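Local coordinates for protein deoxyhypusine hydroxylase (Homo sapiens, PDB 4D50) that hydroxylates the deoxyhypusine side chain of the translation factor eIF-5A at a diiron centre, completing the synthesis of hypusine, at residues P22-P25 and L26-F30; Q71-R74 and A75-M78; P106-L109 and E110-Q114; R132-E135 and W136-Q139. All coordinates share one frame; numbering follows the deposited sequence.

Contact 1: residues P22-P25 and L26-F30; sequences PKQP and LQARF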
loop_
_atom_site.group_PDB
_atom_site.type_symbol
_atom_site.label_atom_id
_atom_site.label_comp_id
_atom_site.label_asym_id
_atom_site.label_seq_id
_atom_site.Cartn_x
_atom_site.Cartn_y
_atom_site.Cartn_z
ATOM N N PRO A 22 -11.170 -12.067 -15.602
ATOM C CA PRO A 22 -11.626 -12.471 -14.252
ATOM C C PRO A 22 -11.597 -13.955 -13.995
ATOM O O PRO A 22 -11.862 -14.354 -12.869
ATOM C CB PRO A 22 -13.038 -11.907 -14.171
ATOM C CG PRO A 22 -13.500 -11.814 -15.562
ATOM C CD PRO A 22 -12.303 -11.685 -16.462
ATOM N N LYS A 23 -11.226 -14.759 -14.992
ATOM C CA LYS A 23 -11.090 -16.223 -14.841
ATOM C C LYS A 23 -9.683 -16.682 -14.544
ATOM O O LYS A 23 -9.444 -17.861 -14.389
ATOM C CB LYS A 23 -11.543 -16.948 -16.110
ATOM C CG LYS A 23 -12.993 -16.750 -16.453
ATOM C CD LYS A 23 -13.269 -17.190 -17.899
ATOM C CE LYS A 23 -14.745 -17.003 -18.259
ATOM N NZ LYS A 23 -15.051 -17.176 -19.709
ATOM N N GLN A 24 -8.726 -15.769 -14.503
ATOM C CA GLN A 24 -7.393 -16.135 -14.156
ATOM C C GLN A 24 -7.321 -16.252 -12.623
ATOM O O GLN A 24 -7.975 -15.510 -11.945
ATOM C CB GLN A 24 -6.406 -15.042 -14.607
ATOM C CG GLN A 24 -6.050 -15.078 -16.094
ATOM C CD GLN A 24 -5.099 -16.207 -16.479
ATOM O OE1 GLN A 24 -4.464 -16.857 -15.633
ATOM N NE2 GLN A 24 -4.962 -16.411 -17.774
ATOM N N PRO A 25 -6.521 -17.157 -12.108
ATOM C CA PRO A 25 -6.363 -17.150 -10.638
ATOM C C PRO A 25 -5.815 -15.801 -10.154
ATOM O O PRO A 25 -5.027 -15.176 -10.848
ATOM C CB PRO A 25 -5.320 -18.203 -10.382
ATOM C CG PRO A 25 -4.794 -18.614 -11.688
ATOM C CD PRO A 25 -5.765 -18.234 -12.742
ATOM N N LEU A 26 -6.227 -15.383 -8.970
ATOM C CA LEU A 26 -5.849 -14.095 -8.414
ATOM C C LEU A 26 -4.325 -13.903 -8.367
ATOM O O LEU A 26 -3.793 -12.788 -8.637
ATOM C CB LEU A 26 -6.446 -13.972 -7.006
ATOM C CG LEU A 26 -6.597 -12.562 -6.433
ATOM C CD1 LEU A 26 -7.381 -11.683 -7.416
ATOM C CD2 LEU A 26 -7.287 -12.612 -5.061
ATOM N N GLN A 27 -3.573 -14.939 -8.038
ATOM C CA GLN A 27 -2.147 -14.771 -7.893
ATOM C C GLN A 27 -1.522 -14.437 -9.259
ATOM O O GLN A 27 -0.556 -13.685 -9.324
ATOM C CB GLN A 27 -1.498 -16.011 -7.269
ATOM C CG GLN A 27 -1.503 -17.256 -8.170
ATOM C CD GLN A 27 -0.301 -18.166 -7.931
ATOM O OE1 GLN A 27 -0.454 -19.364 -7.735
ATOM N NE2 GLN A 27 0.898 -17.595 -7.962
ATOM N N ALA A 28 -2.095 -14.966 -10.325
ATOM C CA ALA A 28 -1.670 -14.723 -11.709
ATOM C C ALA A 28 -1.966 -13.308 -12.174
ATOM O O ALA A 28 -1.181 -12.689 -12.871
ATOM C CB ALA A 28 -2.352 -15.696 -12.645
ATOM N N ARG A 29 -3.095 -12.785 -11.745
ATOM C CA ARG A 29 -3.415 -11.422 -12.040
ATOM C C ARG A 29 -2.556 -10.492 -11.194
ATOM O O ARG A 29 -2.172 -9.435 -11.677
ATOM C CB ARG A 29 -4.882 -11.197 -11.805
ATOM C CG ARG A 29 -5.832 -12.160 -12.596
ATOM C CD ARG A 29 -7.271 -11.955 -12.188
ATOM N NE ARG A 29 -7.811 -10.731 -12.726
ATOM C CZ ARG A 29 -8.969 -10.186 -12.443
ATOM N NH1 ARG A 29 -9.816 -10.775 -11.602
ATOM N NH2 ARG A 29 -9.352 -9.066 -13.021
ATOM N N PHE A 30 -2.151 -10.882 -9.970
ATOM C CA PHE A 30 -1.191 -10.029 -9.210
ATOM C C PHE A 30 0.143 -9.967 -9.841
ATOM O O PHE A 30 0.778 -8.916 -9.943
ATOM C CB PHE A 30 -1.043 -10.498 -7.743
ATOM C CG PHE A 30 -2.019 -9.850 -6.832
ATOM C CD1 PHE A 30 -3.362 -10.123 -6.957
ATOM C CD2 PHE A 30 -1.597 -8.938 -5.877
ATOM C CE1 PHE A 30 -4.286 -9.524 -6.130
ATOM C CE2 PHE A 30 -2.523 -8.308 -5.082
ATOM C CZ PHE A 30 -3.870 -8.610 -5.201
#
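Pro25 sits at the N-cap of helix 26-39, and its carbonyl starts the helical bonding. Arg29 N donates to Pro25 O at 3.2 Å with an N-H...O angle of 154°, the nitrogen lying in the carbonyl plane. Ala28 N also leans on Pro25 O at 3.0 Å, but the bond is bent to 125° and weak. The next bond, Phe30 N to Leu26 O, follows directly, and the helix is under way. Segment 22-25 itself has no regular structure: it is the linker that turns the chain from helix 3-20 into helix 26-39 in an all-helical protein built largely of HEAT-like repeats. The Pro25 ring lies beside the first turn, its CG 3.9 Å from Ala28 CB, and Gln24 OE1 approaches the same methyl at 3.8 Å. Gln24 CB rests against the aliphatic part of Arg29, 3.6 Å from Arg29 CG. Arg29 holds CG anti to its carbonyl carbon (chi1 -56°) and bends at chi3, which carries the guanidinium back past Gln24 to Pro22. There Pro22 CA stands over one face, towards the rim, 3.6 Å from Arg29 NH1. NE bonds to Leu19 O and NH1 makes a salt bridge with Asp54, which holds the guanidinium in place under Pro22 CA. A leucine in place of Arg29 would probably leave Asp54 without its positive mate and Leu19 O without this donor, and Pro22 would lose the flat group beneath it. Leu26 turns the other way, towards Glu276 and Val280 of helix 272-289.

Contact 2: residues Q71-R74 and A75-M78; sequences QDAR and AIPM. With GAI (guanidine), chain I.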
loop_
_atom_site.group_PDB
_atom_site.type_symbol
_atom_site.label_atom_id
_atom_site.label_comp_id
_atom_site.label_asym_id
_atom_site.label_seq_id
_atom_site.Cartn_x
_atom_site.Cartn_y
_atom_site.Cartn_z
ATOM N N GLN A 71 4.447 6.702 -10.659
ATOM C CA GLN A 71 4.728 8.152 -10.679
ATOM C C GLN A 71 4.494 8.813 -12.052
ATOM O O GLN A 71 5.172 9.797 -12.390
ATOM C CB GLN A 71 6.083 8.447 -10.127
ATOM C CG GLN A 71 6.108 8.169 -8.600
ATOM C CD GLN A 71 7.305 8.812 -7.945
ATOM O OE1 GLN A 71 8.429 8.402 -8.187
ATOM N NE2 GLN A 71 7.061 9.751 -7.077
ATOM N N ASP A 72 3.571 8.237 -12.821
ATOM C CA ASP A 72 3.297 8.676 -14.163
ATOM C C ASP A 72 2.022 9.487 -14.166
ATOM O O ASP A 72 0.900 9.026 -13.907
ATOM C CB ASP A 72 3.271 7.497 -15.101
ATOM C CG ASP A 72 3.310 7.905 -16.563
ATOM O OD1 ASP A 72 2.737 8.952 -16.906
ATOM O OD2 ASP A 72 3.927 7.138 -17.359
ATOM N N ALA A 73 2.186 10.769 -14.452
ATOM C CA ALA A 73 1.040 11.726 -14.434
ATOM C C ALA A 73 -0.095 11.291 -15.363
ATOM O O ALA A 73 -1.197 11.733 -15.223
ATOM C CB ALA A 73 1.553 13.179 -14.758
ATOM N N ARG A 74 0.198 10.431 -16.311
ATOM C CA ARG A 74 -0.851 9.886 -17.216
ATOM C C ARG A 74 -1.966 9.128 -16.475
ATOM O O ARG A 74 -3.022 8.947 -17.005
ATOM C CB ARG A 74 -0.296 9.025 -18.339
ATOM C CG ARG A 74 0.497 9.836 -19.383
ATOM C CD ARG A 74 0.554 9.185 -20.777
ATOM N NE ARG A 74 -0.456 9.773 -21.641
ATOM C CZ ARG A 74 -0.325 10.961 -22.223
ATOM N NH1 ARG A 74 0.805 11.662 -22.056
ATOM N NH2 ARG A 74 -1.325 11.461 -22.961
ATOM N N ALA A 75 -1.680 8.674 -15.245
ATOM C CA ALA A 75 -2.620 7.913 -14.454
ATOM C C ALA A 75 -3.579 8.801 -13.736
ATOM O O ALA A 75 -4.517 8.293 -13.064
ATOM C CB ALA A 75 -1.890 7.010 -13.452
ATOM N N ILE A 76 -3.333 10.127 -13.763
ATOM C CA ILE A 76 -4.062 10.983 -12.859
ATOM C C ILE A 76 -5.564 10.994 -13.045
ATOM O O ILE A 76 -6.322 10.940 -12.091
ATOM C CB ILE A 76 -3.454 12.435 -12.893
ATOM C CG1 ILE A 76 -2.194 12.477 -12.030
ATOM C CG2 ILE A 76 -4.453 13.477 -12.391
ATOM C CD1 ILE A 76 -1.347 13.729 -12.216
ATOM N N PRO A 77 -6.047 11.099 -14.332
ATOM C CA PRO A 77 -7.482 11.062 -14.557
ATOM C C PRO A 77 -8.204 9.820 -14.012
ATOM O O PRO A 77 -9.249 9.934 -13.445
ATOM C CB PRO A 77 -7.613 11.169 -16.087
ATOM C CG PRO A 77 -6.372 11.859 -16.484
ATOM C CD PRO A 77 -5.286 11.340 -15.564
ATOM N N MET A 78 -7.625 8.660 -14.168
ATOM C CA MET A 78 -8.248 7.402 -13.730
ATOM C C MET A 78 -8.271 7.425 -12.225
ATOM O O MET A 78 -9.262 7.052 -11.634
ATOM C CB MET A 78 -7.453 6.188 -14.215
ATOM C CG MET A 78 -8.083 4.865 -13.830
ATOM S SD MET A 78 -9.758 4.471 -14.410
ATOM C CE MET A 78 -9.873 5.024 -16.069
HETATM C C GAI I . 3.069 7.349 -20.064
HETATM N N1 GAI I . 2.876 8.575 -20.141
HETATM N N2 GAI I . 2.039 6.555 -19.785
HETATM N N3 GAI I . 4.306 6.865 -20.210
HETATM O O HOH W 1 -5.538 8.074 -16.512
#
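Asp72 O receives Ala75 N at 2.9 Å, in a short 3-10 turn that leads into helix 76-84 within the first HEAT-like repeat. An Asx turn stands at its start: Asp72 OD1 accepts Arg74 N at 3.0 Å, on its anti side and 25° out of the carboxylate plane. The Asp72 side chain swings CG away from its own nitrogen (chi1 -167°), which brings OD1 round to the amide two residues on. Ile76 N follows with a bond to Ala73 O at 3.0 Å, its nitrogen well above the carbonyl plane (58°).

The tight part centres on Ala75 and Ile76, both buried: Ala75 CB lies 3.5 Å from Asp72 O, and Ile76 folds its CG1 branch back over the turn until CD1 meets Ala73 CB at 3.9 Å. The same isoleucine reaches the loop before helix 109-115, while Asp72 touches Ile45 of helix 42-50.

Solvent takes over on the other side, where Arg74 and Pro77 are exposed. A guanidine molecule lies in a pocket that includes Asp72 and Arg74, together with Gly41, Pro42 and Ile45. Its bond from N1 to Asp72 OD1 is weak and its exact place doubtful, since the model crowds it against both side chains. Nearer the helix the Pro77 ring sets CD 3.6 Å from Arg74 O, and a water bridges that oxygen to the next turn, donating to Arg74 O at 2.7 Å and accepting from Met78 N.

Contact 3: residues P106-L109 and E110-Q114; sequences PEVL and EILKQ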
loop_
_atom_site.group_PDB
_atom_site.type_symbol
_atom_site.label_atom_id
_atom_site.label_comp_id
_atom_site.label_asym_id
_atom_site.label_seq_id
_atom_site.Cartn_x
_atom_site.Cartn_y
_atom_site.Cartn_z
ATOM N N PRO A 106 1.555 18.626 -8.495
ATOM C CA PRO A 106 0.660 19.587 -7.812
ATOM C C PRO A 106 -0.674 19.935 -8.507
ATOM O O PRO A 106 -1.519 20.554 -7.900
ATOM C CB PRO A 106 1.541 20.830 -7.645
ATOM C CG PRO A 106 2.632 20.700 -8.649
ATOM C CD PRO A 106 2.786 19.244 -9.018
ATOM N N GLU A 107 -0.822 19.573 -9.774
ATOM C CA GLU A 107 -2.082 19.644 -10.524
ATOM C C GLU A 107 -3.251 19.086 -9.718
ATOM O O GLU A 107 -4.342 19.557 -9.826
ATOM C CB GLU A 107 -1.903 18.788 -11.778
ATOM C CG GLU A 107 -3.125 18.574 -12.675
ATOM C CD GLU A 107 -2.904 17.424 -13.648
ATOM O OE1 GLU A 107 -1.737 17.237 -14.093
ATOM O OE2 GLU A 107 -3.885 16.686 -13.960
ATOM N N VAL A 108 -2.964 18.075 -8.890
ATOM C CA VAL A 108 -3.991 17.397 -8.062
ATOM C C VAL A 108 -4.196 17.990 -6.696
ATOM O O VAL A 108 -5.049 17.536 -5.971
ATOM C CB VAL A 108 -3.703 15.874 -7.935
ATOM C CG1 VAL A 108 -3.513 15.256 -9.295
ATOM C CG2 VAL A 108 -2.487 15.571 -7.042
ATOM N N LEU A 109 -3.488 19.068 -6.351
ATOM C CA LEU A 109 -3.641 19.622 -4.947
ATOM C C LEU A 109 -5.033 20.019 -4.595
ATOM O O LEU A 109 -5.498 19.777 -3.498
ATOM C CB LEU A 109 -2.812 20.876 -4.757
ATOM C CG LEU A 109 -1.816 21.105 -3.679
ATOM C CD1 LEU A 109 -1.575 22.608 -3.634
ATOM C CD2 LEU A 109 -2.228 20.536 -2.340
ATOM N N GLU A 110 -5.766 20.582 -5.553
ATOM C CA GLU A 110 -7.062 21.150 -5.223
ATOM C C GLU A 110 -8.070 20.037 -4.916
ATOM O O GLU A 110 -8.832 20.134 -3.929
ATOM C CB GLU A 110 -7.549 22.164 -6.306
ATOM C CG GLU A 110 -6.973 23.597 -6.125
ATOM C CD GLU A 110 -6.936 24.104 -4.637
ATOM O OE1 GLU A 110 -7.999 24.311 -3.999
ATOM O OE2 GLU A 110 -5.808 24.285 -4.091
ATOM N N ILE A 111 -8.061 18.999 -5.717
ATOM C CA ILE A 111 -8.901 17.817 -5.449
ATOM C C ILE A 111 -8.530 17.145 -4.128
ATOM O O ILE A 111 -9.401 16.700 -3.394
ATOM C CB ILE A 111 -8.933 16.822 -6.621
ATOM C CG1 ILE A 111 -9.963 15.736 -6.323
ATOM C CG2 ILE A 111 -7.618 16.116 -6.880
ATOM C CD1 ILE A 111 -10.731 15.297 -7.559
ATOM N N LEU A 112 -7.220 16.991 -3.858
ATOM C CA LEU A 112 -6.831 16.426 -2.557
ATOM C C LEU A 112 -7.271 17.265 -1.376
ATOM O O LEU A 112 -7.686 16.764 -0.376
ATOM C CB LEU A 112 -5.342 16.117 -2.498
ATOM C CG LEU A 112 -4.897 15.080 -3.510
ATOM C CD1 LEU A 112 -3.412 14.989 -3.529
ATOM C CD2 LEU A 112 -5.469 13.701 -3.311
ATOM N N LYS A 113 -7.171 18.589 -1.478
ATOM C CA LYS A 113 -7.737 19.433 -0.422
ATOM C C LYS A 113 -9.272 19.248 -0.260
ATOM O O LYS A 113 -9.781 19.244 0.869
ATOM C CB LYS A 113 -7.441 20.921 -0.722
ATOM C CG LYS A 113 -5.982 21.243 -0.465
ATOM C CD LYS A 113 -5.653 22.642 -1.026
ATOM C CE LYS A 113 -4.497 23.218 -0.230
ATOM N NZ LYS A 113 -3.730 24.319 -0.880
ATOM N N GLN A 114 -9.982 19.141 -1.379
ATOM C CA GLN A 114 -11.439 18.939 -1.389
ATOM C C GLN A 114 -11.778 17.640 -0.596
ATOM O O GLN A 114 -12.597 17.633 0.284
ATOM C CB GLN A 114 -11.917 18.821 -2.844
ATOM C CG GLN A 114 -13.392 18.515 -3.100
ATOM C CD GLN A 114 -13.744 18.388 -4.589
ATOM O OE1 GLN A 114 -12.873 18.210 -5.454
ATOM N NE2 GLN A 114 -15.045 18.486 -4.893
HETATM O O HOH W 2 -6.885 19.339 -8.569
HETATM O O HOH W 3 -4.715 22.033 -7.800
#
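Leu112 N donates to Val108 O at 3.1 Å, nearly along the C=O axis and almost straight at 172°. Lys113 N follows with a bond to Leu109 O at 2.9 Å, tilted a little from the carbonyl plane. Before them, Leu109 N bonds to Pro106 O in the 3-10 turn 106-108, through which the chain enters helix 109-115 of the second HEAT-like repeat. Two waters extend the bonding on the solvent side: both donate to Glu107 O, one accepting from Ile111 N and the other from Glu110 N, so that water links these first-turn amides to the carbonyl of Glu107.

Outside the backbone, Lys113 runs extended past Leu109, and the two side chains cross obliquely with Leu109 CD1 3.9 Å from Lys113 NZ. Lys113 NZ makes a long salt bridge to Glu110 OE2 (3.8 Å). On the inner side the side chains of Val108 and Leu112 run alongside each other in the same direction, and meet through Val108 CG2 and Leu112 CD1 at 3.7 Å. Ile111 places CG2 between its own nitrogen and carbonyl carbon, where Ile111 CG2 lies 3.1 Å from Val108 O, with Val108 CB a little farther off.

Val108 and Leu112 both touch Leu100 of helix 90-103, the partner helix that carries the iron ligands His94 and Glu95. Ile111 faces Val80 and Gln84 of helix 76-84, whereas Leu109, Leu112 and Lys113 pack on Val131 of helix 121-140.

Contact 4: residues R132-E135 and W136-Q139; sequences RRLE and WLQQ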
loop_
_atom_site.group_PDB
_atom_site.type_symbol
_atom_site.label_atom_id
_atom_site.label_comp_id
_atom_site.label_asym_id
_atom_site.label_seq_id
_atom_site.Cartn_x
_atom_site.Cartn_y
_atom_site.Cartn_z
ATOM N N ARG A 132 -0.222 17.287 2.684
ATOM C CA ARG A 132 1.016 17.615 3.396
ATOM C C ARG A 132 2.279 17.129 2.632
ATOM O O ARG A 132 3.332 17.771 2.666
ATOM C CB ARG A 132 0.968 16.945 4.796
ATOM C CG ARG A 132 0.019 17.548 5.839
ATOM C CD ARG A 132 0.362 18.953 6.276
ATOM N NE ARG A 132 1.738 19.114 6.733
ATOM C CZ ARG A 132 2.180 18.891 7.980
ATOM N NH1 ARG A 132 1.387 18.463 8.941
ATOM N NH2 ARG A 132 3.479 19.149 8.268
ATOM N N ARG A 133 2.211 15.941 2.023
ATOM C CA ARG A 133 3.333 15.433 1.209
ATOM C C ARG A 133 3.587 16.376 0.031
ATOM O O ARG A 133 4.740 16.797 -0.232
ATOM C CB ARG A 133 3.109 13.991 0.724
ATOM C CG ARG A 133 4.219 13.485 -0.166
ATOM C CD ARG A 133 3.942 12.047 -0.647
ATOM N NE ARG A 133 4.372 11.881 -2.054
ATOM C CZ ARG A 133 5.620 11.709 -2.490
ATOM N NH1 ARG A 133 6.657 11.768 -1.653
ATOM N NH2 ARG A 133 5.838 11.587 -3.799
ATOM N N LEU A 134 2.523 16.793 -0.643
ATOM C CA LEU A 134 2.751 17.714 -1.773
ATOM C C LEU A 134 3.390 19.045 -1.294
ATOM O O LEU A 134 4.271 19.557 -1.977
ATOM C CB LEU A 134 1.517 17.953 -2.591
ATOM C CG LEU A 134 1.003 16.742 -3.350
ATOM C CD1 LEU A 134 -0.273 17.088 -4.110
ATOM C CD2 LEU A 134 2.021 16.095 -4.271
ATOM N N GLU A 135 2.955 19.555 -0.150
ATOM C CA GLU A 135 3.513 20.743 0.419
ATOM C C GLU A 135 4.979 20.536 0.784
ATOM O O GLU A 135 5.803 21.440 0.626
ATOM C CB GLU A 135 2.670 21.215 1.594
ATOM C CG GLU A 135 1.247 21.607 1.093
ATOM C CD GLU A 135 0.267 21.994 2.181
ATOM O OE1 GLU A 135 0.451 21.579 3.391
ATOM O OE2 GLU A 135 -0.707 22.709 1.788
ATOM N N TRP A 136 5.309 19.353 1.278
ATOM C CA TRP A 136 6.704 19.044 1.609
ATOM C C TRP A 136 7.579 19.029 0.367
ATOM O O TRP A 136 8.623 19.683 0.288
ATOM C CB TRP A 136 6.749 17.775 2.455
ATOM C CG TRP A 136 8.072 17.476 3.117
ATOM C CD1 TRP A 136 8.385 17.683 4.381
ATOM C CD2 TRP A 136 9.210 16.912 2.497
ATOM N NE1 TRP A 136 9.637 17.261 4.635
ATOM C CE2 TRP A 136 10.193 16.809 3.465
ATOM C CE3 TRP A 136 9.490 16.485 1.194
ATOM C CZ2 TRP A 136 11.436 16.285 3.209
ATOM C CZ3 TRP A 136 10.773 15.938 0.917
ATOM C CH2 TRP A 136 11.747 15.892 1.927
ATOM N N LEU A 137 7.122 18.354 -0.664
ATOM C CA LEU A 137 7.851 18.263 -1.893
ATOM C C LEU A 137 8.097 19.679 -2.473
ATOM O O LEU A 137 9.229 20.003 -2.883
ATOM C CB LEU A 137 7.052 17.506 -2.921
ATOM C CG LEU A 137 6.914 15.996 -2.697
ATOM C CD1 LEU A 137 5.916 15.485 -3.727
ATOM C CD2 LEU A 137 8.277 15.335 -2.811
ATOM N N GLN A 138 7.055 20.481 -2.439
ATOM C CA GLN A 138 7.143 21.856 -2.944
ATOM C C GLN A 138 8.195 22.616 -2.146
ATOM O O GLN A 138 8.985 23.327 -2.748
ATOM C CB GLN A 138 5.789 22.537 -2.861
ATOM C CG GLN A 138 5.808 23.948 -3.413
ATOM C CD GLN A 138 6.128 24.974 -2.382
ATOM O OE1 GLN A 138 5.572 24.960 -1.285
ATOM N NE2 GLN A 138 6.937 25.946 -2.773
ATOM N N GLN A 139 8.228 22.460 -0.836
ATOM C CA GLN A 139 9.168 23.259 0.001
ATOM C C GLN A 139 10.602 22.724 -0.118
ATOM O O GLN A 139 11.544 23.504 -0.061
ATOM C CB GLN A 139 8.727 23.308 1.430
ATOM C CG GLN A 139 7.484 24.162 1.727
ATOM C CD GLN A 139 7.169 24.325 3.216
ATOM O OE1 GLN A 139 6.353 25.164 3.572
ATOM N NE2 GLN A 139 7.743 23.512 4.068
#
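Leu137 lies over one face of the Arg133 guanidinium, its CD1 methyl 3.9 Å above the plane and over the centre. Arg133 leaves the helix with CG trans to its nitrogen (chi1 177°), then bends at chi3 to bring the flat group back to the leucine one turn on. Below that pair, Leu137 N bonds to Arg133 O at 2.9 Å, one of four successive i to i+4 bonds that make this a regular alpha-helical stretch. Leu134 crosses Leu137 at an angle, Leu134 CD2 to Leu137 CD1 at 4.0 Å, so the CD1 methyl of Leu137 touches both Leu134 and the Arg133 guanidinium. The buried charge is well provided for: Arg133 NE bonds to Gly101 O, and NH2 pairs with Glu143. An alanine at Leu137 would probably uncover that guanidinium face and leave Leu134 CD2 without this apolar contact. Trp136 sends its ring away from this pair, stacking with His140 and resting on Pro144 and Pro156. Within helix 121-140, Arg133 thus joins the end of helix 90-103, while Arg132, salt-bridged to Glu179, and Trp136, touching Arg182, face helix 177-190.

How the contacts relate
From the N terminus, contact 1 ends the linker between helices 3-20 and 26-39, contact 2 the turn between helices 57-70 and 76-84, and contact 3 the one between helices 90-103 and 109-115; contact 4 lies within helix 121-140 and closes no loop. All four follow in series, with none nested or crossed. Contact 1 stands apart, its nearest atoms about 14 Å from those of contact 2. The other three touch in succession: Ile76 CG2 packs on Val108 CG1 (3.7 Å), joining contacts 2 and 3, and Leu112 CD1 meets Leu134 CD1 (3.8 Å), joining contacts 3 and 4. Gln71 NE2 and Arg133 NH2, of contacts 2 and 4, pack 4.0 Å apart and share Glu143 as partner.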